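Local atomic coordinates of putative alpha-L-fucosidase (Bacteroides thetaiotaomicron, PDB entry 3EYP), a protein that probably hydrolyses alpha-L-fucosyl linkages, like other alpha-L-fucosidases of glycoside hydrolase family 29. Residues A[137-151]-A[172-185]. Residues are numbered along the deposited sequence; the frame is centred on the assembly and turned at random.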
ATOM      1  N   TYR A 137     -33.511   8.527   8.804  1.00 42.80           N
ATOM      2  CA  TYR A 137     -32.076   8.405   8.973  1.00 41.86           C
ATOM      3  C   TYR A 137     -31.645   9.179  10.211  1.00 43.02           C
ATOM      4  O   TYR A 137     -32.053  10.331  10.423  1.00 42.97           O
ATOM      5  CB  TYR A 137     -31.307   8.905   7.746  1.00 42.73           C
ATOM      6  CG  TYR A 137     -29.776   8.788   7.926  1.00 39.82           C
ATOM      7  CD1 TYR A 137     -29.072   7.753   7.322  1.00 40.75           C
ATOM      8  CD2 TYR A 137     -29.065   9.680   8.705  1.00 43.33           C
ATOM      9  CE1 TYR A 137     -27.690   7.633   7.457  1.00 42.35           C
ATOM     10  CE2 TYR A 137     -27.663   9.564   8.878  1.00 42.07           C
ATOM     11  CZ  TYR A 137     -26.981   8.533   8.221  1.00 41.99           C
ATOM     12  OH  TYR A 137     -25.612   8.342   8.337  1.00 40.79           O
ATOM     13  N   THR A 138     -30.890   8.504  11.042  1.00 42.29           N
ATOM     14  CA  THR A 138     -30.111   9.160  12.113  1.00 44.53           C
ATOM     15  C   THR A 138     -28.742   8.490  12.266  1.00 45.34           C
ATOM     16  O   THR A 138     -28.532   7.319  11.914  1.00 45.24           O
ATOM     17  CB  THR A 138     -30.744   9.113  13.511  1.00 43.72           C
ATOM     18  OG1 THR A 138     -30.703   7.782  14.016  1.00 45.63           O
ATOM     19  CG2 THR A 138     -32.210   9.672  13.540  1.00 45.30           C
ATOM     20  N   THR A 139     -27.832   9.222  12.886  1.00 45.84           N
ATOM     21  CA  THR A 139     -26.445   8.729  13.012  1.00 45.45           C
ATOM     22  C   THR A 139     -26.466   7.492  13.881  1.00 44.18           C
ATOM     23  O   THR A 139     -25.852   6.503  13.562  1.00 43.65           O
ATOM     24  CB  THR A 139     -25.441   9.849  13.483  1.00 45.77           C
ATOM     25  OG1 THR A 139     -25.413  10.857  12.465  1.00 48.52           O
ATOM     26  CG2 THR A 139     -24.003   9.312  13.677  1.00 46.87           C
ATOM     27  N   GLU A 140     -27.253   7.537  14.939  1.00 44.13           N
ATOM     28  CA  GLU A 140     -27.308   6.449  15.907  1.00 45.16           C
ATOM     29  C   GLU A 140     -27.859   5.188  15.237  1.00 43.27           C
ATOM     30  O   GLU A 140     -27.464   4.030  15.526  1.00 44.48           O
ATOM     31  CB  GLU A 140     -28.211   6.811  17.091  1.00 46.33           C
ATOM     32  CG  GLU A 140     -28.310   5.776  18.180  1.00 51.93           C
ATOM     33  CD  GLU A 140     -26.974   5.601  18.917  1.00 58.14           C
ATOM     34  OE1 GLU A 140     -26.010   6.388  18.662  1.00 63.95           O
ATOM     35  OE2 GLU A 140     -26.885   4.654  19.726  1.00 64.39           O
ATOM     36  N   ARG A 141     -28.802   5.428  14.358  1.00 42.40           N
ATOM     37  CA  ARG A 141     -29.495   4.334  13.666  1.00 42.51           C
ATOM     38  C   ARG A 141     -28.532   3.702  12.657  1.00 41.83           C
ATOM     39  O   ARG A 141     -28.447   2.492  12.472  1.00 41.06           O
ATOM     40  CB  ARG A 141     -30.743   4.820  12.916  1.00 42.75           C
ATOM     41  CG  ARG A 141     -32.078   4.883  13.656  1.00 47.94           C
ATOM     42  CD  ARG A 141     -33.208   5.242  12.587  1.00 52.28           C
ATOM     43  NE  ARG A 141     -34.245   4.231  12.374  1.00 60.77           N
ATOM     44  CZ  ARG A 141     -34.634   3.730  11.196  1.00 63.55           C
ATOM     45  NH1 ARG A 141     -34.072   4.115  10.053  1.00 67.45           N
ATOM     46  NH2 ARG A 141     -35.612   2.832  11.172  1.00 67.50           N
ATOM     47  N   TYR A 142     -27.818   4.574  11.992  1.00 42.14           N
ATOM     48  CA  TYR A 142     -26.951   4.162  10.915  1.00 41.48           C
ATOM     49  C   TYR A 142     -25.781   3.407  11.543  1.00 41.42           C
ATOM     50  O   TYR A 142     -25.231   2.466  10.985  1.00 39.89           O
ATOM     51  CB  TYR A 142     -26.448   5.351  10.111  1.00 40.79           C
ATOM     52  CG  TYR A 142     -25.429   4.894   9.062  1.00 42.55           C
ATOM     53  CD1 TYR A 142     -25.850   4.239   7.903  1.00 40.58           C
ATOM     54  CD2 TYR A 142     -24.061   5.036   9.255  1.00 41.03           C
ATOM     55  CE1 TYR A 142     -24.960   3.804   6.960  1.00 40.24           C
ATOM     56  CE2 TYR A 142     -23.159   4.563   8.316  1.00 39.68           C
ATOM     57  CZ  TYR A 142     -23.628   3.949   7.154  1.00 41.42           C
ATOM     58  OH  TYR A 142     -22.767   3.497   6.162  1.00 39.03           O
ATOM     59  N   LYS A 143     -25.379   3.878  12.717  1.00 43.30           N
ATOM     60  CA  LYS A 143     -24.308   3.215  13.470  1.00 42.17           C
ATOM     61  C   LYS A 143     -24.685   1.772  13.681  1.00 42.87           C
ATOM     62  O   LYS A 143     -23.875   0.869  13.461  1.00 42.85           O
ATOM     63  CB  LYS A 143     -24.060   3.872  14.831  1.00 44.05           C
ATOM     64  CG  LYS A 143     -23.298   2.977  15.828  1.00 45.99           C
ATOM     65  CD  LYS A 143     -23.205   3.563  17.209  1.00 49.89           C
ATOM     66  CE  LYS A 143     -24.500   3.406  17.991  1.00 54.22           C
ATOM     67  NZ  LYS A 143     -24.307   3.789  19.427  1.00 58.72           N
ATOM     68  N   GLU A 144     -25.917   1.516  14.099  1.00 41.70           N
ATOM     69  CA  GLU A 144     -26.329   0.103  14.292  1.00 42.54           C
ATOM     70  C   GLU A 144     -26.413  -0.693  12.993  1.00 42.00           C
ATOM     71  O   GLU A 144     -26.045  -1.842  12.962  1.00 40.78           O
ATOM     72  CB  GLU A 144     -27.676  -0.034  15.034  1.00 44.03           C
ATOM     73  CG  GLU A 144     -27.718   0.691  16.334  1.00 49.73           C
ATOM     74  CD  GLU A 144     -26.645   0.208  17.314  1.00 58.33           C
ATOM     75  OE1 GLU A 144     -26.312  -1.016  17.344  1.00 61.34           O
ATOM     76  OE2 GLU A 144     -26.116   1.085  18.040  1.00 67.63           O
ATOM     77  N   TYR A 145     -26.917  -0.058  11.932  1.00 42.11           N
ATOM     78  CA  TYR A 145     -27.050  -0.710  10.600  1.00 41.31           C
ATOM     79  C   TYR A 145     -25.679  -1.181  10.113  1.00 40.92           C
ATOM     80  O   TYR A 145     -25.437  -2.351   9.739  1.00 39.59           O
ATOM     81  CB  TYR A 145     -27.633   0.274   9.542  1.00 41.07           C
ATOM     82  CG  TYR A 145     -27.529  -0.178   8.066  1.00 41.05           C
ATOM     83  CD1 TYR A 145     -28.223  -1.289   7.615  1.00 41.63           C
ATOM     84  CD2 TYR A 145     -26.753   0.518   7.137  1.00 41.73           C
ATOM     85  CE1 TYR A 145     -28.146  -1.709   6.317  1.00 38.86           C
ATOM     86  CE2 TYR A 145     -26.658   0.106   5.829  1.00 39.01           C
ATOM     87  CZ  TYR A 145     -27.355  -1.017   5.418  1.00 38.19           C
ATOM     88  OH  TYR A 145     -27.355  -1.448   4.127  1.00 40.86           O
ATOM     89  N   TYR A 146     -24.781  -0.230  10.131  1.00 41.23           N
ATOM     90  CA  TYR A 146     -23.406  -0.489   9.697  1.00 40.94           C
ATOM     91  C   TYR A 146     -22.795  -1.617  10.535  1.00 41.48           C
ATOM     92  O   TYR A 146     -22.138  -2.506  10.029  1.00 41.30           O
ATOM     93  CB  TYR A 146     -22.537   0.782   9.777  1.00 41.01           C
ATOM     94  CG  TYR A 146     -21.160   0.632   9.107  1.00 38.88           C
ATOM     95  CD1 TYR A 146     -20.937   1.076   7.840  1.00 39.01           C
ATOM     96  CD2 TYR A 146     -20.079   0.067   9.810  1.00 40.35           C
ATOM     97  CE1 TYR A 146     -19.693   0.947   7.240  1.00 37.01           C
ATOM     98  CE2 TYR A 146     -18.861  -0.061   9.229  1.00 40.76           C
ATOM     99  CZ  TYR A 146     -18.652   0.396   7.974  1.00 38.63           C
ATOM    100  OH  TYR A 146     -17.390   0.237   7.407  1.00 42.50           O
ATOM    101  N   ALA A 147     -23.022  -1.558  11.839  1.00 41.38           N
ATOM    102  CA  ALA A 147     -22.480  -2.571  12.764  1.00 40.74           C
ATOM    103  C   ALA A 147     -23.005  -3.947  12.435  1.00 40.33           C
ATOM    104  O   ALA A 147     -22.263  -4.933  12.487  1.00 40.53           O
ATOM    105  CB  ALA A 147     -22.755  -2.208  14.253  1.00 40.92           C
ATOM    106  N   HIS A 148     -24.269  -4.004  12.043  1.00 40.10           N
ATOM    107  CA  HIS A 148     -24.877  -5.284  11.679  1.00 41.59           C
ATOM    108  C   HIS A 148     -24.163  -5.851  10.486  1.00 40.98           C
ATOM    109  O   HIS A 148     -23.866  -7.000  10.428  1.00 40.86           O
ATOM    110  CB  HIS A 148     -26.377  -5.172  11.391  1.00 41.48           C
ATOM    111  CG  HIS A 148     -27.220  -5.050  12.627  1.00 43.58           C
ATOM    112  ND1 HIS A 148     -27.124  -5.933  13.690  1.00 45.50           N
ATOM    113  CD2 HIS A 148     -28.212  -4.189  12.945  1.00 41.92           C
ATOM    114  CE1 HIS A 148     -27.995  -5.582  14.626  1.00 46.25           C
ATOM    115  NE2 HIS A 148     -28.668  -4.522  14.203  1.00 46.66           N
ATOM    116  N   GLN A 149     -23.977  -5.019   9.487  1.00 41.74           N
ATOM    117  CA  GLN A 149     -23.350  -5.437   8.229  1.00 41.33           C
ATOM    118  C   GLN A 149     -21.895  -5.854   8.414  1.00 42.50           C
ATOM    119  O   GLN A 149     -21.407  -6.824   7.829  1.00 41.83           O
ATOM    120  CB  GLN A 149     -23.478  -4.329   7.192  1.00 40.43           C
ATOM    121  CG  GLN A 149     -24.917  -4.113   6.759  1.00 38.62           C
ATOM    122  CD  GLN A 149     -25.058  -3.487   5.371  1.00 38.37           C
ATOM    123  OE1 GLN A 149     -24.375  -2.491   5.033  1.00 40.64           O
ATOM    124  NE2 GLN A 149     -26.006  -4.038   4.571  1.00 38.79           N
ATOM    125  N   LEU A 150     -21.226  -5.076   9.263  1.00 42.55           N
ATOM    126  CA  LEU A 150     -19.849  -5.336   9.649  1.00 42.96           C
ATOM    127  C   LEU A 150     -19.771  -6.720  10.274  1.00 42.54           C
ATOM    128  O   LEU A 150     -18.960  -7.551   9.892  1.00 43.88           O
ATOM    129  CB  LEU A 150     -19.310  -4.174  10.537  1.00 43.63           C
ATOM    130  CG  LEU A 150     -17.814  -3.981  10.661  1.00 43.88           C
ATOM    131  CD1 LEU A 150     -17.081  -4.019   9.328  1.00 39.32           C
ATOM    132  CD2 LEU A 150     -17.458  -2.768  11.634  1.00 47.88           C
ATOM    133  N   GLY A 151     -20.716  -7.018  11.128  1.00 42.51           N
ATOM    134  CA  GLY A 151     -20.809  -8.329  11.734  1.00 43.54           C
ATOM    135  C   GLY A 151     -20.979  -9.485  10.783  1.00 43.32           C
ATOM    136  O   GLY A 151     -20.393 -10.569  10.958  1.00 46.13           O
ATOM    137  N   GLU A 172     -19.853  13.522   9.387  1.00 49.25           N
ATOM    138  CA  GLU A 172     -20.902  13.468  10.422  1.00 49.26           C
ATOM    139  C   GLU A 172     -20.626  12.326  11.391  1.00 48.87           C
ATOM    140  O   GLU A 172     -21.187  12.258  12.499  1.00 50.01           O
ATOM    141  CB  GLU A 172     -22.326  13.271   9.834  1.00 49.74           C
ATOM    142  CG  GLU A 172     -22.802  14.290   8.809  1.00 52.57           C
ATOM    143  CD  GLU A 172     -24.216  13.941   8.225  1.00 58.46           C
ATOM    144  OE1 GLU A 172     -24.840  12.918   8.674  1.00 59.97           O
ATOM    145  OE2 GLU A 172     -24.690  14.703   7.338  1.00 61.58           O
ATOM    146  N   LEU A 173     -19.798  11.394  10.957  1.00 47.74           N
ATOM    147  CA  LEU A 173     -19.517  10.198  11.744  1.00 46.60           C
ATOM    148  C   LEU A 173     -18.479  10.520  12.838  1.00 46.76           C
ATOM    149  O   LEU A 173     -17.396  11.029  12.575  1.00 47.21           O
ATOM    150  CB  LEU A 173     -19.032   9.068  10.843  1.00 46.94           C
ATOM    151  CG  LEU A 173     -19.993   8.749   9.706  1.00 47.00           C
ATOM    152  CD1 LEU A 173     -19.381   7.637   8.839  1.00 49.72           C
ATOM    153  CD2 LEU A 173     -21.299   8.282  10.317  1.00 46.54           C
ATOM    154  N   THR A 174     -18.871  10.262  14.068  1.00 45.73           N
ATOM    155  CA  THR A 174     -18.077  10.639  15.234  1.00 45.62           C
ATOM    156  C   THR A 174     -17.189   9.544  15.705  1.00 43.93           C
ATOM    157  O   THR A 174     -17.392   8.382  15.403  1.00 42.97           O
ATOM    158  CB  THR A 174     -18.970  10.985  16.437  1.00 45.76           C
ATOM    159  OG1 THR A 174     -19.735   9.844  16.805  1.00 45.83           O
ATOM    160  CG2 THR A 174     -19.893  12.113  16.119  1.00 46.66           C
ATOM    161  N   THR A 175     -16.250   9.909  16.574  1.00 43.25           N
ATOM    162  CA  THR A 175     -15.261   8.921  17.017  1.00 42.10           C
ATOM    163  C   THR A 175     -15.922   7.734  17.707  1.00 42.24           C
ATOM    164  O   THR A 175     -15.565   6.583  17.448  1.00 42.16           O
ATOM    165  CB  THR A 175     -14.107   9.570  17.869  1.00 42.09           C
ATOM    166  OG1 THR A 175     -13.482  10.493  17.029  1.00 40.46           O
ATOM    167  CG2 THR A 175     -13.004   8.603  18.226  1.00 40.72           C
ATOM    168  N   PRO A 176     -16.908   7.993  18.581  1.00 42.70           N
ATOM    169  CA  PRO A 176     -17.540   6.872  19.289  1.00 43.27           C
ATOM    170  C   PRO A 176     -18.304   5.886  18.385  1.00 43.40           C
ATOM    171  O   PRO A 176     -18.418   4.722  18.713  1.00 45.73           O
ATOM    172  CB  PRO A 176     -18.505   7.574  20.261  1.00 43.88           C
ATOM    173  CG  PRO A 176     -17.823   8.928  20.546  1.00 42.90           C
ATOM    174  CD  PRO A 176     -17.285   9.296  19.160  1.00 42.63           C
ATOM    175  N   VAL A 177     -18.799   6.380  17.277  1.00 43.42           N
ATOM    176  CA  VAL A 177     -19.384   5.523  16.211  1.00 43.71           C
ATOM    177  C   VAL A 177     -18.343   4.538  15.634  1.00 43.32           C
ATOM    178  O   VAL A 177     -18.540   3.326  15.609  1.00 43.62           O
ATOM    179  CB  VAL A 177     -19.938   6.374  15.050  1.00 43.75           C
ATOM    180  CG1 VAL A 177     -20.264   5.507  13.784  1.00 43.41           C
ATOM    181  CG2 VAL A 177     -21.169   7.163  15.488  1.00 43.25           C
ATOM    182  N   TYR A 178     -17.219   5.082  15.213  1.00 42.74           N
ATOM    183  CA  TYR A 178     -16.125   4.255  14.704  1.00 42.45           C
ATOM    184  C   TYR A 178     -15.622   3.282  15.790  1.00 43.16           C
ATOM    185  O   TYR A 178     -15.168   2.155  15.483  1.00 43.53           O
ATOM    186  CB  TYR A 178     -14.959   5.109  14.162  1.00 42.66           C
ATOM    187  CG  TYR A 178     -15.199   5.806  12.871  1.00 40.84           C
ATOM    188  CD1 TYR A 178     -15.021   5.151  11.654  1.00 40.69           C
ATOM    189  CD2 TYR A 178     -15.509   7.181  12.848  1.00 41.97           C
ATOM    190  CE1 TYR A 178     -15.178   5.840  10.423  1.00 40.77           C
ATOM    191  CE2 TYR A 178     -15.737   7.824  11.672  1.00 43.55           C
ATOM    192  CZ  TYR A 178     -15.561   7.169  10.451  1.00 42.79           C
ATOM    193  OH  TYR A 178     -15.732   7.871   9.280  1.00 43.34           O
ATOM    194  N   ARG A 179     -15.723   3.681  17.066  1.00 44.58           N
ATOM    195  CA  ARG A 179     -15.297   2.772  18.164  1.00 44.07           C
ATOM    196  C   ARG A 179     -16.100   1.482  18.150  1.00 45.41           C
ATOM    197  O   ARG A 179     -15.562   0.371  18.235  1.00 46.54           O
ATOM    198  CB  ARG A 179     -15.443   3.399  19.546  1.00 42.93           C
ATOM    199  CG  ARG A 179     -14.758   2.592  20.674  1.00 43.55           C
ATOM    200  CD  ARG A 179     -14.851   3.322  22.023  1.00 46.06           C
ATOM    201  NE  ARG A 179     -16.220   3.493  22.523  1.00 45.39           N
ATOM    202  CZ  ARG A 179     -16.885   4.640  22.719  1.00 52.54           C
ATOM    203  NH1 ARG A 179     -18.155   4.602  23.235  1.00 53.74           N
ATOM    204  NH2 ARG A 179     -16.323   5.802  22.489  1.00 51.38           N
ATOM    205  N   HIS A 180     -17.403   1.689  18.142  1.00 44.77           N
ATOM    206  CA  HIS A 180     -18.375   0.606  18.069  1.00 46.28           C
ATOM    207  C   HIS A 180     -17.988  -0.352  16.943  1.00 44.52           C
ATOM    208  O   HIS A 180     -17.917  -1.570  17.122  1.00 44.30           O
ATOM    209  CB  HIS A 180     -19.797   1.181  17.901  1.00 47.18           C
ATOM    210  CG  HIS A 180     -20.891   0.169  18.021  1.00 53.99           C
ATOM    211  ND1 HIS A 180     -21.066  -0.618  19.144  1.00 62.12           N
ATOM    212  CD2 HIS A 180     -21.906  -0.144  17.177  1.00 59.06           C
ATOM    213  CE1 HIS A 180     -22.122  -1.399  18.965  1.00 61.90           C
ATOM    214  NE2 HIS A 180     -22.648  -1.131  17.779  1.00 59.08           N
ATOM    215  N   TRP A 181     -17.648   0.224  15.807  1.00 43.51           N
ATOM    216  CA  TRP A 181     -17.222  -0.584  14.638  1.00 42.23           C
ATOM    217  C   TRP A 181     -15.869  -1.272  14.784  1.00 42.77           C
ATOM    218  O   TRP A 181     -15.686  -2.458  14.476  1.00 42.83           O
ATOM    219  CB  TRP A 181     -17.247   0.230  13.373  1.00 42.11           C
ATOM    220  CG  TRP A 181     -18.577   0.834  13.043  1.00 41.00           C
ATOM    221  CD1 TRP A 181     -19.791   0.483  13.524  1.00 42.32           C
ATOM    222  CD2 TRP A 181     -18.792   1.938  12.159  1.00 37.38           C
ATOM    223  NE1 TRP A 181     -20.782   1.298  12.980  1.00 38.81           N
ATOM    224  CE2 TRP A 181     -20.178   2.211  12.151  1.00 40.75           C
ATOM    225  CE3 TRP A 181     -17.952   2.735  11.402  1.00 38.29           C
ATOM    226  CZ2 TRP A 181     -20.736   3.209  11.369  1.00 39.56           C
ATOM    227  CZ3 TRP A 181     -18.531   3.743  10.588  1.00 39.67           C
ATOM    228  CH2 TRP A 181     -19.892   3.974  10.603  1.00 39.98           C
ATOM    229  N   TYR A 182     -14.934  -0.522  15.293  1.00 42.61           N
ATOM    230  CA  TYR A 182     -13.573  -1.029  15.551  1.00 44.50           C
ATOM    231  C   TYR A 182     -13.549  -2.256  16.473  1.00 44.35           C
ATOM    232  O   TYR A 182     -12.839  -3.219  16.221  1.00 45.23           O
ATOM    233  CB  TYR A 182     -12.754   0.089  16.178  1.00 44.67           C
ATOM    234  CG  TYR A 182     -11.529  -0.351  16.886  1.00 49.34           C
ATOM    235  CD1 TYR A 182     -10.392  -0.681  16.173  1.00 51.72           C
ATOM    236  CD2 TYR A 182     -11.480  -0.369  18.282  1.00 53.45           C
ATOM    237  CE1 TYR A 182      -9.248  -1.025  16.815  1.00 56.97           C
ATOM    238  CE2 TYR A 182     -10.357  -0.712  18.935  1.00 56.34           C
ATOM    239  CZ  TYR A 182      -9.228  -1.044  18.205  1.00 59.76           C
ATOM    240  OH  TYR A 182      -8.072  -1.412  18.865  1.00 64.95           O
ATOM    241  N   LYS A 183     -14.396  -2.230  17.495  1.00 44.20           N
ATOM    242  CA  LYS A 183     -14.483  -3.341  18.458  1.00 44.85           C
ATOM    243  C   LYS A 183     -14.916  -4.623  17.766  1.00 43.82           C
ATOM    244  O   LYS A 183     -14.440  -5.745  18.056  1.00 43.94           O
ATOM    245  CB  LYS A 183     -15.448  -2.993  19.628  1.00 46.76           C
ATOM    246  CG  LYS A 183     -14.849  -1.958  20.606  1.00 50.39           C
ATOM    247  CD  LYS A 183     -15.761  -1.660  21.826  1.00 58.04           C
ATOM    248  CE  LYS A 183     -16.353  -2.916  22.470  1.00 62.12           C
ATOM    249  NZ  LYS A 183     -15.820  -3.292  23.873  1.00 65.50           N
ATOM    250  N   ILE A 184     -15.798  -4.460  16.792  1.00 42.10           N
ATOM    251  CA  ILE A 184     -16.249  -5.615  16.005  1.00 41.84           C
ATOM    252  C   ILE A 184     -15.134  -6.179  15.196  1.00 40.17           C
ATOM    253  O   ILE A 184     -14.869  -7.371  15.226  1.00 39.94           O
ATOM    254  CB  ILE A 184     -17.473  -5.297  15.109  1.00 41.68           C
ATOM    255  CG1 ILE A 184     -18.670  -5.025  16.018  1.00 43.67           C
ATOM    256  CG2 ILE A 184     -17.695  -6.415  14.088  1.00 39.75           C
ATOM    257  CD1 ILE A 184     -19.655  -4.013  15.501  1.00 44.10           C
ATOM    258  N   VAL A 185     -14.505  -5.314  14.432  1.00 40.62           N
ATOM    259  CA  VAL A 185     -13.361  -5.744  13.593  1.00 41.91           C
ATOM    260  C   VAL A 185     -12.284  -6.479  14.404  1.00 43.24           C
ATOM    261  O   VAL A 185     -11.826  -7.617  14.090  1.00 44.20           O
ATOM    262  CB  VAL A 185     -12.778  -4.562  12.722  1.00 42.16           C
ATOM    263  CG1 VAL A 185     -11.543  -5.008  11.933  1.00 42.43           C
ATOM    264  CG2 VAL A 185     -13.863  -3.984  11.698  1.00 42.07           C
TER
HETATM  265  O   HOH W   1     -24.538  10.453   9.493  1.00 48.81           O
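Two donors grip the carbonyl oxygen of Lys143: Ala147 N, through the helical bond, and Trp181 NE1 from the neighbouring helix, 3.2 Å from Lys143 O. The indole bond is nearly straight, 174° at the hydrogen, and lies in the carbonyl plane on a lone pair; Lys143 O in turn lies almost in the indole plane, which, with the packing on both faces, restrains the rotation of the ring. Both indole faces are covered. Val177 CG1 of its own helix lies over one, and the Tyr146 ring stacks face to face on the other, its centroid 3.8 Å from that of the six-membered indole ring and the planes somewhat tilted against each other. Tyr146 reaches this face because its CG is anti to the backbone N (chi1 -170°), while its hydroxyl bonds to Leu124 O. Trp181 acts as a knob in a hole formed by Lys143, Tyr146, Ala147 and Leu150. A leucine in place of Trp181 would probably leave Lys143 O without its inter-helix donor and Tyr146 without its stacking partner. Farther along, Leu150 CD2 meets Val185 CG2 at 3.8 Å, and Ala147 CB touches Ile184 CD1 at the same distance. At the N-terminal ends a water takes over: it donates to Glu172 OE1 (2.6 Å) and also hydrogen-bonds Tyr137 OH and Thr139 OG1. The helix axes, 9.8 Å apart and only 11° from parallel, and strand 162-164, between the two helices in sequence and parallel to strand 119-124, fit neighbouring outer helices of a TIM-barrel-type (beta/alpha) domain, as in family 29.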